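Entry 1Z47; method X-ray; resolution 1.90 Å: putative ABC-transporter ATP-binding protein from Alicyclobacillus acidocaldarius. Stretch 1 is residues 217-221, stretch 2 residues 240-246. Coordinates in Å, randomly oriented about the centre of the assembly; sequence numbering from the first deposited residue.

Stretch 1 (217-221) LVLHE
Stretch 2, residues 240-246: LFVASFI

The rings of His 220 and Phe 241 lie against each other in an offset stack, centroids 3.9 Å apart and planes inclined by 20°, and this pairing of an imidazole with a phenyl ring anchors a contact that contains no hydrogen bond between its two segments. The closest approach is tight, 3.2 Å from His 220 CD2 to Phe 241 CE1. His 220 also uses its aliphatic carbon: CB sits 4.0 Å from the centroid of the Phe 241 ring, 18° off the ring normal, so a CH-pi contact extends the stack over the phenyl face.

The example illustrates a general principle, that a helix can pack across a strand largely through side chains, with no hydrogen bond between the two. Here the strand, which enters from earlier in the chain and runs through residues 217-220, has extended phi/psi values from -84/122 at Val 218 to -156/122 at His 220, and Glu 221 then breaks away at 54/34. The helix, residues 240-245, passes with its axis 9.7 Å from that of the strand at closest approach, the N-to-C directions 109° apart. Its phi/psi values stay near -60/-40 through Ala 243 and drift to -100/-24 at Phe 245; Ile 246, at -103/136, is the first residue to leave helical geometry. Ser 244 N donates to Leu 240 O at 2.8 Å, and Ser 244 OG, with chi1 m, reaches the same Leu 240 O at 2.7 Å. Ile 246 N bonds to Val 242 O at 3.0 Å.

Strand alternation decides which side chains face the helix. Val 218 and His 220 point toward it, while Leu 219 (m, m) points away. The CA atoms of Val 218 and Val 242 are 7.1 Å apart, those of His 220 and Phe 241 8.0 Å. Val 218, chi1 t, supplies the apolar part: its CG1 lies 3.9 Å from Phe 241 CE2, at the edge of that ring, 4.4 Å from Val 242 CG2 and 4.5 Å from Phe 245 CD2. One methyl thus touches three helix residues, the two phenylalanines lying one helical turn apart.

Phe 241 (chi1 t, chi2 75°) therefore meets His 220 over a face and Val 218 at its edge, a combination reached with His 220 at chi1 t and chi2 -126°. Phe 245 (chi1 t, chi2 67°) and Val 242 (chi1 t) complete the apolar set. The packing has a polar cost: Leu 219 O, 3.7 Å from Phe 241 CE2, is buried without a hydrogen-bonding partner. In all, 265 Å² is covered, both sides summed.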

# COMPACT_ATOMS: atom_id res chain seq x y z
N LEU B 217 5.67 1.29 -17.53
CA LEU B 217 5.12 2.23 -18.48
C LEU B 217 4.28 3.26 -17.67
O LEU B 217 3.17 2.96 -17.22
CB LEU B 217 4.23 1.51 -19.49
CG LEU B 217 3.81 2.41 -20.65
CD1 LEU B 217 4.99 2.54 -21.61
CD2 LEU B 217 2.63 1.82 -21.38
N VAL B 218 4.83 4.45 -17.47
CA VAL B 218 4.12 5.48 -16.72
C VAL B 218 3.17 6.24 -17.65
O VAL B 218 3.57 6.81 -18.68
CB VAL B 218 5.12 6.45 -16.05
CG1 VAL B 218 4.43 7.30 -14.98
CG2 VAL B 218 6.27 5.67 -15.46
N LEU B 219 1.89 6.22 -17.29
CA LEU B 219 0.87 6.88 -18.06
C LEU B 219 0.35 8.12 -17.34
O LEU B 219 0.25 8.16 -16.11
CB LEU B 219 -0.31 5.92 -18.30
CG LEU B 219 -0.09 4.81 -19.32
CD1 LEU B 219 0.11 5.41 -20.71
CD2 LEU B 219 1.12 3.99 -18.91
N HIS B 220 0.01 9.12 -18.12
CA HIS B 220 -0.53 10.36 -17.58
C HIS B 220 -1.36 11.04 -18.66
O HIS B 220 -0.87 11.32 -19.76
CB HIS B 220 0.60 11.28 -17.12
CG HIS B 220 0.13 12.51 -16.42
ND1 HIS B 220 0.52 13.78 -16.80
CD2 HIS B 220 -0.64 12.68 -15.32
CE1 HIS B 220 0.01 14.67 -15.97
NE2 HIS B 220 -0.70 14.03 -15.06
N GLU B 221 -2.63 11.26 -18.37
CA GLU B 221 -3.51 11.93 -19.30
C GLU B 221 -3.51 11.26 -20.66
O GLU B 221 -3.62 11.93 -21.68
CB GLU B 221 -3.10 13.39 -19.47
CG GLU B 221 -3.51 14.31 -18.33
CD GLU B 221 -3.07 15.76 -18.57
OE1 GLU B 221 -3.19 16.25 -19.72
OE2 GLU B 221 -2.60 16.41 -17.62
N LEU B 240 8.63 15.82 -14.62
CA LEU B 240 8.29 16.13 -13.25
C LEU B 240 7.23 15.13 -12.79
O LEU B 240 7.22 14.72 -11.62
CB LEU B 240 7.75 17.56 -13.16
CG LEU B 240 7.13 17.98 -11.82
CD1 LEU B 240 8.16 17.91 -10.69
CD2 LEU B 240 6.62 19.42 -11.97
N PHE B 241 6.33 14.75 -13.69
CA PHE B 241 5.28 13.79 -13.31
C PHE B 241 5.89 12.47 -12.84
O PHE B 241 5.47 11.94 -11.81
CB PHE B 241 4.29 13.49 -14.45
CG PHE B 241 3.19 12.56 -14.02
CD1 PHE B 241 2.15 13.02 -13.21
CD2 PHE B 241 3.24 11.20 -14.31
CE1 PHE B 241 1.19 12.16 -12.69
CE2 PHE B 241 2.27 10.30 -13.80
CZ PHE B 241 1.25 10.79 -12.99
N VAL B 242 6.85 11.93 -13.60
CA VAL B 242 7.49 10.67 -13.21
C VAL B 242 8.20 10.88 -11.88
O VAL B 242 8.11 10.05 -10.97
CB VAL B 242 8.53 10.16 -14.27
CG1 VAL B 242 9.18 8.85 -13.78
CG2 VAL B 242 7.85 9.92 -15.62
N ALA B 243 8.88 12.01 -11.75
CA ALA B 243 9.60 12.31 -10.53
C ALA B 243 8.70 12.39 -9.30
O ALA B 243 9.08 11.99 -8.21
CB ALA B 243 10.40 13.62 -10.71
N SER B 244 7.49 12.91 -9.50
CA SER B 244 6.54 13.06 -8.41
C SER B 244 5.63 11.86 -8.22
O SER B 244 4.97 11.74 -7.20
CB SER B 244 5.68 14.30 -8.67
OG SER B 244 6.50 15.36 -9.10
N PHE B 245 5.57 10.97 -9.20
CA PHE B 245 4.68 9.81 -9.10
C PHE B 245 5.39 8.52 -8.66
O PHE B 245 4.74 7.63 -8.12
CB PHE B 245 3.95 9.59 -10.43
CG PHE B 245 2.68 8.78 -10.32
CD1 PHE B 245 1.57 9.28 -9.64
CD2 PHE B 245 2.60 7.52 -10.89
CE1 PHE B 245 0.38 8.53 -9.53
CE2 PHE B 245 1.42 6.76 -10.79
CZ PHE B 245 0.31 7.27 -10.10
N ILE B 246 6.69 8.42 -8.90
CA ILE B 246 7.48 7.23 -8.52
C ILE B 246 8.28 7.58 -7.26
O ILE B 246 8.87 8.67 -7.18
CB ILE B 246 8.51 6.84 -9.61
CG1 ILE B 246 7.81 6.62 -10.94
CG2 ILE B 246 9.27 5.58 -9.19
CD1 ILE B 246 6.64 5.74 -10.86